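Local structure of inactive glucansucrase (Lactobacillus reuteri, 5JBD) at residues N234-L239 against G322-A327; N224-N229 against N287-V292; Q329-N332 against N336-L339. The protein is an inactive glucansucrase of glycoside hydrolase family 70, built round a TIM-type barrel and carrying a bound calcium ion. All coordinates share one frame; numbering follows the deposited sequence. Where two conformers were deposited one is given.

Interaction 1: N234-L239 against G322-A327; sequences NSPELL and GYHSGA. With CA (calcium ion), chain C.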
loop_
_atom_site.group_PDB
_atom_site.type_symbol
_atom_site.label_atom_id
_atom_site.label_comp_id
_atom_site.label_asym_id
_atom_site.label_seq_id
_atom_site.Cartn_x
_atom_site.Cartn_y
_atom_site.Cartn_z
ATOM N N ASN A 234 -11.074 -8.365 -14.284
ATOM C CA ASN A 234 -11.846 -8.284 -13.051
ATOM C C ASN A 234 -11.019 -7.754 -11.892
ATOM O O ASN A 234 -11.059 -8.323 -10.800
ATOM C CB ASN A 234 -12.479 -9.646 -12.728
ATOM C CG ASN A 234 -13.579 -9.550 -11.689
ATOM O OD1 ASN A 234 -14.451 -8.667 -11.759
ATOM N ND2 ASN A 234 -13.552 -10.456 -10.718
ATOM N N SER A 235 -10.292 -6.656 -12.123
ATOM C CA SER A 235 -9.455 -6.049 -11.078
ATOM C C SER A 235 -10.284 -5.049 -10.252
ATOM O O SER A 235 -10.923 -4.171 -10.829
ATOM C CB SER A 235 -8.236 -5.355 -11.684
ATOM O OG SER A 235 -7.270 -5.117 -10.682
ATOM N N PRO A 236 -10.278 -5.179 -8.910
ATOM C CA PRO A 236 -11.232 -4.409 -8.083
ATOM C C PRO A 236 -10.874 -2.944 -7.863
ATOM O O PRO A 236 -9.690 -2.576 -7.810
ATOM C CB PRO A 236 -11.208 -5.158 -6.741
ATOM C CG PRO A 236 -9.829 -5.727 -6.664
ATOM C CD PRO A 236 -9.476 -6.106 -8.079
ATOM N N GLU A 237 -11.906 -2.120 -7.713
ATOM C CA GLU A 237 -11.726 -0.705 -7.397
ATOM C C GLU A 237 -11.200 -0.505 -5.973
ATOM O O GLU A 237 -10.382 0.401 -5.735
ATOM C CB GLU A 237 -13.051 0.051 -7.543
ATOM C CG GLU A 237 -12.951 1.575 -7.331
ATOM C CD GLU A 237 -12.022 2.227 -8.326
ATOM O OE1 GLU A 237 -12.308 2.083 -9.536
ATOM O OE2 GLU A 237 -10.993 2.823 -7.917
ATOM N N LEU A 238 -11.671 -1.331 -5.039
ATOM C CA LEU A 238 -11.451 -1.089 -3.598
ATOM C C LEU A 238 -10.415 -2.023 -2.974
ATOM O O LEU A 238 -10.440 -3.243 -3.209
ATOM C CB LEU A 238 -12.779 -1.219 -2.852
ATOM C CG LEU A 238 -13.934 -0.358 -3.381
ATOM C CD1 LEU A 238 -15.220 -0.618 -2.606
ATOM C CD2 LEU A 238 -13.599 1.125 -3.345
ATOM N N LEU A 239 -9.504 -1.436 -2.197
ATOM C CA LEU A 239 -8.517 -2.162 -1.390
ATOM C C LEU A 239 -8.743 -1.899 0.102
ATOM O O LEU A 239 -9.228 -2.778 0.827
ATOM C CB LEU A 239 -7.090 -1.749 -1.778
ATOM C CG LEU A 239 -6.644 -2.079 -3.204
ATOM C CD1 LEU A 239 -5.254 -1.504 -3.460
ATOM C CD2 LEU A 239 -6.679 -3.590 -3.448
ATOM N N GLY A 322 1.546 -4.100 -9.941
ATOM C CA GLY A 322 0.331 -4.886 -10.126
ATOM C C GLY A 322 0.577 -6.374 -10.259
ATOM O O GLY A 322 1.655 -6.787 -10.658
ATOM N N TYR A 323 -0.444 -7.156 -9.917
ATOM C CA TYR A 323 -0.401 -8.614 -9.884
ATOM C C TYR A 323 -1.359 -9.238 -10.935
ATOM O O TYR A 323 -1.597 -10.450 -10.920
ATOM C CB TYR A 323 -0.717 -9.107 -8.457
ATOM C CG TYR A 323 0.378 -8.753 -7.454
ATOM C CD1 TYR A 323 0.370 -7.534 -6.779
ATOM C CD2 TYR A 323 1.434 -9.630 -7.192
ATOM C CE1 TYR A 323 1.377 -7.206 -5.863
ATOM C CE2 TYR A 323 2.442 -9.308 -6.281
ATOM C CZ TYR A 323 2.414 -8.088 -5.629
ATOM O OH TYR A 323 3.420 -7.756 -4.734
ATOM N N HIS A 324 -1.867 -8.414 -11.859
ATOM C CA HIS A 324 -2.731 -8.861 -12.959
ATOM C C HIS A 324 -1.978 -8.827 -14.290
ATOM O O HIS A 324 -1.619 -7.751 -14.778
ATOM C CB HIS A 324 -3.948 -7.959 -13.077
ATOM C CG HIS A 324 -4.908 -8.094 -11.941
ATOM N ND1 HIS A 324 -4.732 -7.440 -10.742
ATOM C CD2 HIS A 324 -6.049 -8.814 -11.819
ATOM C CE1 HIS A 324 -5.721 -7.754 -9.929
ATOM N NE2 HIS A 324 -6.536 -8.580 -10.557
ATOM N N SER A 325 -1.760 -10.004 -14.866
ATOM C CA SER A 325 -1.039 -10.140 -16.121
ATOM C C SER A 325 -1.678 -9.431 -17.305
ATOM O O SER A 325 -0.969 -9.100 -18.265
ATOM C CB SER A 325 -0.785 -11.618 -16.459
ATOM O OG SER A 325 -1.988 -12.339 -16.643
ATOM N N GLY A 326 -2.988 -9.184 -17.249
ATOM C CA GLY A 326 -3.665 -8.364 -18.268
ATOM C C GLY A 326 -3.136 -6.948 -18.470
ATOM O O GLY A 326 -3.336 -6.356 -19.537
ATOM N N ALA A 327 -2.438 -6.410 -17.470
ATOM C CA ALA A 327 -1.783 -5.122 -17.595
ATOM C C ALA A 327 -0.710 -5.080 -18.675
ATOM O O ALA A 327 -0.438 -4.007 -19.207
ATOM C CB ALA A 327 -1.190 -4.688 -16.254
HETATM CA CA CA C . -9.539 2.521 -6.149
HETATM O O HOH W 1 -9.097 -10.241 -10.400
HETATM O O HOH W 2 -8.876 4.837 -6.211
#
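Two first torsions set S235 over H324. The serine hydroxyl is turned opposite its own backbone N (chi1 -163°), while the histidine ring swings back beside its backbone N with CG opposite the carbonyl carbon (chi1 -69°). The result is a serine laid over one face of the imidazole. S235 OG sits above the rim of the ring, 3.1 Å from H324 CE1, and the methylene beside it makes a CH-pi contact, with S235 CB 3.9 Å from the ring centroid and 14° off the normal. P236 adds only a loose touch, its CD 4.5 Å from H324 CE1. The strongest polar partners of the pair both belong to D286: S235 OG bonds to its backbone O and H324 ND1 to its carboxylate OD2. On the ring edge, in plane, water 1 lies 3.1 Å from H324 NE2 and donates to N234 O at 2.8 Å, tying the imidazole back to the loop. Two residues on from the serine, the same loop reaches the calcium ion, which E237 grips twice, by its backbone O and by OE2, each at 2.3 Å; D243, N287 and N751 help complete the site. E237 OE1 accepts from the backbone N of N220. Chemically, then, the calcium-binding loop and the loop entering helix 326-333 meet directly through a serine laid on a ring face, and their polar links run through D286 and water 1: with these two at its nitrogens and serine on a face, the ring's rotation is probably well fixed.

Interaction 2: N224-N229 against N287-V292; sequences NNQAGN and NIDADV. With CA (calcium ion), chain C.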
loop_
_atom_site.group_PDB
_atom_site.type_symbol
_atom_site.label_atom_id
_atom_site.label_comp_id
_atom_site.label_asym_id
_atom_site.label_seq_id
_atom_site.Cartn_x
_atom_site.Cartn_y
_atom_site.Cartn_z
ATOM N N ASN A 224 -7.731 -3.373 -18.509
ATOM C CA ASN A 224 -8.444 -3.394 -19.791
ATOM C C ASN A 224 -9.927 -3.020 -19.716
ATOM O O ASN A 224 -10.558 -2.866 -20.758
ATOM C CB ASN A 224 -8.261 -4.736 -20.505
ATOM C CG ASN A 224 -6.792 -5.032 -20.799
ATOM O OD1 ASN A 224 -6.187 -4.373 -21.647
ATOM N ND2 ASN A 224 -6.206 -5.967 -20.059
ATOM N N ASN A 225 -10.483 -2.818 -18.517
ATOM C CA ASN A 225 -11.871 -2.326 -18.397
ATOM C C ASN A 225 -11.992 -0.793 -18.309
ATOM O O ASN A 225 -13.042 -0.275 -17.933
ATOM C CB ASN A 225 -12.588 -2.982 -17.216
ATOM C CG ASN A 225 -14.103 -2.950 -17.363
ATOM O OD1 ASN A 225 -14.640 -3.141 -18.453
ATOM N ND2 ASN A 225 -14.794 -2.658 -16.274
ATOM N N GLN A 226 -10.942 -0.075 -18.703
ATOM C CA GLN A 226 -10.942 1.399 -18.691
ATOM C C GLN A 226 -12.179 1.981 -19.384
ATOM O O GLN A 226 -12.786 2.927 -18.869
ATOM C CB GLN A 226 -9.659 1.924 -19.346
ATOM C CG GLN A 226 -9.438 3.433 -19.270
ATOM C CD GLN A 226 -8.110 3.848 -19.879
ATOM O OE1 GLN A 226 -7.387 3.019 -20.425
ATOM N NE2 GLN A 226 -7.789 5.133 -19.802
ATOM N N ALA A 227 -12.561 1.404 -20.527
ATOM C CA ALA A 227 -13.720 1.880 -21.287
ATOM C C ALA A 227 -15.056 1.227 -20.881
ATOM O O ALA A 227 -16.062 1.506 -21.501
ATOM C CB ALA A 227 -13.471 1.716 -22.780
ATOM N N GLY A 228 -15.079 0.403 -19.836
ATOM C CA GLY A 228 -16.305 -0.244 -19.373
ATOM C C GLY A 228 -16.860 -1.349 -20.255
ATOM O O GLY A 228 -18.038 -1.673 -20.160
ATOM N N ASN A 229 -16.035 -1.927 -21.132
ATOM C CA ASN A 229 -16.513 -2.977 -22.039
ATOM C C ASN A 229 -15.563 -4.182 -22.169
ATOM O O ASN A 229 -15.590 -4.891 -23.164
ATOM C CB ASN A 229 -16.818 -2.368 -23.422
ATOM C CG ASN A 229 -15.566 -1.932 -24.168
ATOM O OD1 ASN A 229 -14.461 -1.910 -23.622
ATOM N ND2 ASN A 229 -15.737 -1.588 -25.433
ATOM N N ASN A 287 -5.908 -0.823 -9.449
ATOM C CA ASN A 287 -7.075 -0.547 -8.608
ATOM C C ASN A 287 -7.557 0.907 -8.699
ATOM O O ASN A 287 -8.314 1.356 -7.853
ATOM C CB ASN A 287 -6.735 -0.903 -7.164
ATOM C CG ASN A 287 -6.071 -2.263 -7.045
ATOM O OD1 ASN A 287 -4.885 -2.331 -6.768
ATOM N ND2 ASN A 287 -6.822 -3.344 -7.283
ATOM N N ILE A 288 -7.112 1.603 -9.742
ATOM C CA ILE A 288 -7.440 2.998 -9.990
ATOM C C ILE A 288 -7.892 3.121 -11.449
ATOM O O ILE A 288 -7.414 2.383 -12.299
ATOM C CB ILE A 288 -6.239 3.926 -9.696
ATOM C CG1 ILE A 288 -5.023 3.589 -10.584
ATOM C CG2 ILE A 288 -5.853 3.843 -8.224
ATOM C CD1 ILE A 288 -3.730 4.288 -10.189
ATOM N N ASP A 289 -8.805 4.041 -11.721
ATOM C CA ASP A 289 -9.220 4.367 -13.088
ATOM C C ASP A 289 -7.967 4.520 -13.959
ATOM O O ASP A 289 -7.089 5.337 -13.666
ATOM C CB ASP A 289 -10.080 5.637 -13.103
ATOM C CG ASP A 289 -10.770 5.882 -14.444
ATOM O OD1 ASP A 289 -10.135 5.709 -15.501
ATOM O OD2 ASP A 289 -11.953 6.281 -14.448
ATOM N N ALA A 290 -7.860 3.686 -15.000
ATOM C CA ALA A 290 -6.652 3.659 -15.841
ATOM C C ALA A 290 -6.378 4.948 -16.607
ATOM O O ALA A 290 -5.258 5.128 -17.097
ATOM C CB ALA A 290 -6.674 2.465 -16.802
ATOM N N ASP A 291 -7.368 5.849 -16.701
ATOM C CA ASP A 291 -7.138 7.198 -17.227
ATOM C C ASP A 291 -5.908 7.851 -16.615
ATOM O O ASP A 291 -5.187 8.571 -17.307
ATOM C CB ASP A 291 -8.311 8.133 -16.924
ATOM C CG ASP A 291 -9.593 7.754 -17.615
ATOM O OD1 ASP A 291 -9.608 6.893 -18.528
ATOM O OD2 ASP A 291 -10.629 8.345 -17.223
ATOM N N VAL A 292 -5.679 7.629 -15.314
ATOM C CA VAL A 292 -4.589 8.324 -14.619
ATOM C C VAL A 292 -3.210 7.829 -15.062
ATOM O O VAL A 292 -2.236 8.569 -14.982
ATOM C CB VAL A 292 -4.718 8.291 -13.079
ATOM C CG1 VAL A 292 -6.070 8.839 -12.638
ATOM C CG2 VAL A 292 -4.462 6.897 -12.510
HETATM CA CA CA C . -9.539 2.521 -6.149
HETATM O O HOH W 2 -8.876 4.837 -6.211
#
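The Q226 carboxamide presents one face to the methyl of A290 and its NE2 edge to the D291 carboxylate, the two planes standing 50° apart, at the start of helix 291-304, which follows strand 279-282 of the TIM barrel. A290 CB lies almost straight over the amide, 3.7 Å from Q226 CD. In the plane of that amide, Q226 NE2 donates to D291 OD1 at 2.8 Å, nearly linear at 177°, and the acceptor offers its anti lone pair. The helix entry has a capping bond: D289 OD1 accepts from D291 N at 3.0 Å, on its anti side and 19° out of the carboxylate plane. On the other side of the contact Q226 belongs to a type I beta turn running from N225 to G228. Its CG stands anti to the backbone N and the chain beyond is fully extended, which carries the amide across to the helix entry. Both ends of that amide have further partners: NE2 also bonds to D294 OD2, and OE1 accepts from K334 NZ, which fits the modelled orientation of the amide and probably limits its rotation. D289 OD1 and D291 OD2 come within 3.2 Å of each other as two acceptors. S822 OG lies in hydrogen-bonding contact with OD2 of both acids; its single proton cannot fully serve both, so one acid may carry a proton, or the bonds from D291 N and Q226 NE2 may offset the close approach. Negative charge at this end of a helix should also be favoured by the dipole. The whole contact is buried. Just upstream the backbone turns to the metal site shared with E237, D243 and N751, where N287 O binds the calcium ion at 2.4 Å.

Interaction 3: Q329-N332 against N336-L339; sequences QMLN and NPQL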
loop_
_atom_site.group_PDB
_atom_site.type_symbol
_atom_site.label_atom_id
_atom_site.label_comp_id
_atom_site.label_asym_id
_atom_site.label_seq_id
_atom_site.Cartn_x
_atom_site.Cartn_y
_atom_site.Cartn_z
ATOM N N GLN A 329 -0.795 -6.527 -21.757
ATOM C CA GLN A 329 -1.544 -6.223 -22.980
ATOM C C GLN A 329 -1.965 -4.738 -23.024
ATOM O O GLN A 329 -1.738 -4.048 -24.028
ATOM C CB GLN A 329 -2.765 -7.157 -23.068
ATOM C CG GLN A 329 -3.656 -6.983 -24.279
ATOM C CD GLN A 329 -3.167 -7.805 -25.438
ATOM O OE1 GLN A 329 -2.701 -7.264 -26.422
ATOM N NE2 GLN A 329 -3.252 -9.135 -25.314
ATOM N N MET A 330 -2.553 -4.257 -21.932
ATOM C CA MET A 330 -2.960 -2.853 -21.802
ATOM C C MET A 330 -1.816 -1.902 -22.110
ATOM O O MET A 330 -1.966 -0.994 -22.934
ATOM C CB MET A 330 -3.460 -2.542 -20.387
ATOM C CG MET A 330 -3.910 -1.097 -20.217
ATOM S SD MET A 330 -4.172 -0.613 -18.510
ATOM C CE MET A 330 -2.553 -0.667 -17.764
ATOM N N LEU A 331 -0.693 -2.116 -21.447
ATOM C CA LEU A 331 0.468 -1.254 -21.626
ATOM C C LEU A 331 1.038 -1.310 -23.058
ATOM O O LEU A 331 1.380 -0.262 -23.620
ATOM C CB LEU A 331 1.543 -1.541 -20.570
ATOM C CG LEU A 331 1.136 -1.071 -19.152
ATOM C CD1 LEU A 331 2.041 -1.702 -18.103
ATOM C CD2 LEU A 331 1.136 0.457 -19.020
ATOM N N ASN A 332 1.106 -2.502 -23.643
ATOM C CA ASN A 332 1.551 -2.636 -25.044
ATOM C C ASN A 332 0.673 -1.850 -26.023
ATOM O O ASN A 332 1.187 -1.124 -26.873
ATOM C CB ASN A 332 1.630 -4.114 -25.459
ATOM C CG ASN A 332 2.775 -4.851 -24.797
ATOM O OD1 ASN A 332 3.834 -4.283 -24.526
ATOM N ND2 ASN A 332 2.586 -6.138 -24.578
ATOM N N ASN A 336 3.387 1.556 -23.992
ATOM C CA ASN A 336 4.234 1.316 -22.824
ATOM C C ASN A 336 4.709 2.598 -22.121
ATOM O O ASN A 336 5.902 2.859 -22.030
ATOM C CB ASN A 336 5.413 0.411 -23.212
ATOM C CG ASN A 336 4.960 -0.865 -23.892
ATOM O OD1 ASN A 336 5.055 -0.986 -25.109
ATOM N ND2 ASN A 336 4.398 -1.796 -23.119
ATOM N N PRO A 337 3.766 3.412 -21.621
ATOM C CA PRO A 337 4.128 4.612 -20.860
ATOM C C PRO A 337 4.792 4.329 -19.491
ATOM O O PRO A 337 5.529 5.183 -18.975
ATOM C CB PRO A 337 2.794 5.326 -20.697
ATOM C CG PRO A 337 1.788 4.234 -20.713
ATOM C CD PRO A 337 2.309 3.240 -21.714
ATOM N N GLN A 338 4.535 3.151 -18.928
ATOM C CA GLN A 338 5.232 2.642 -17.725
ATOM C C GLN A 338 5.590 1.174 -17.918
ATOM O O GLN A 338 5.014 0.512 -18.776
ATOM C CB GLN A 338 4.326 2.758 -16.502
ATOM C CG GLN A 338 3.869 4.184 -16.190
ATOM C CD GLN A 338 2.535 4.556 -16.800
ATOM O OE1 GLN A 338 1.636 3.710 -16.960
ATOM N NE2 GLN A 338 2.370 5.854 -17.095
ATOM N N LEU A 339 6.509 0.664 -17.104
ATOM C CA LEU A 339 6.828 -0.764 -17.093
ATOM C C LEU A 339 5.730 -1.601 -16.435
ATOM O O LEU A 339 5.129 -1.190 -15.437
ATOM C CB LEU A 339 8.132 -1.041 -16.357
ATOM C CG LEU A 339 9.374 -0.273 -16.804
ATOM C CD1 LEU A 339 10.593 -0.798 -16.056
ATOM C CD2 LEU A 339 9.560 -0.378 -18.307
HETATM O O HOH W 3 5.792 -3.547 -26.274
#
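The side chains of N332 and N336 cross at a slant, their amide planes 72° apart, at the turn that takes the chain from helix 326-333 of the TIM barrel into strand 340-341. N336 ND2 donates to N332 OD1 at 2.9 Å and 164°, the bond lying in the donor's own amide plane but coming in above the carbonyl plane of the acceptor. Next to it in the chain, the backbone closes the helix end, N336 N bonding to L331 O at 2.7 Å, an i+5 to i link across the turn. Water 3 spans the same pair and can donate to N332 OD1 or to N336 OD1. K639 NZ also bonds to N336 OD1, and T383 takes the N332 ND2 group, so each amide has more than one polar partner.

L331 packs against the returning chain. With CG opposite its carbonyl carbon (chi1 -71°), its branches reach over that chain: CD2 packs on P337 CD at 4.0 Å, and CD1 comes to 3.8 Å from Q338 O. The Q338 side chain, bent at chi2, crosses the leucine at about a right angle. Its NE2 is spoken for outside this turn by L293 O, and Q338 OE1, which N320 ND2 also meets, lies 3.9 Å from L331 CD2.

Followed from the N terminus, the chain first passes through 224-229 and 234-239, both in the long loop between strands 193-197 and 242-244. Interaction 2 closes when 287-292 returns to the first of these, and interaction 1 when 322-327 returns to the second, so the two closures cross. Interaction 3 follows in series, a short turn at the far end of helix 326-333. The loop thus joins the entries of helices 291-304 and 326-333. P236 O to N287 ND2 and G326 O to N224 ND2 are probable bonds between interactions 1 and 2, which also share the calcium ion; N224 packs on M330 of interaction 3.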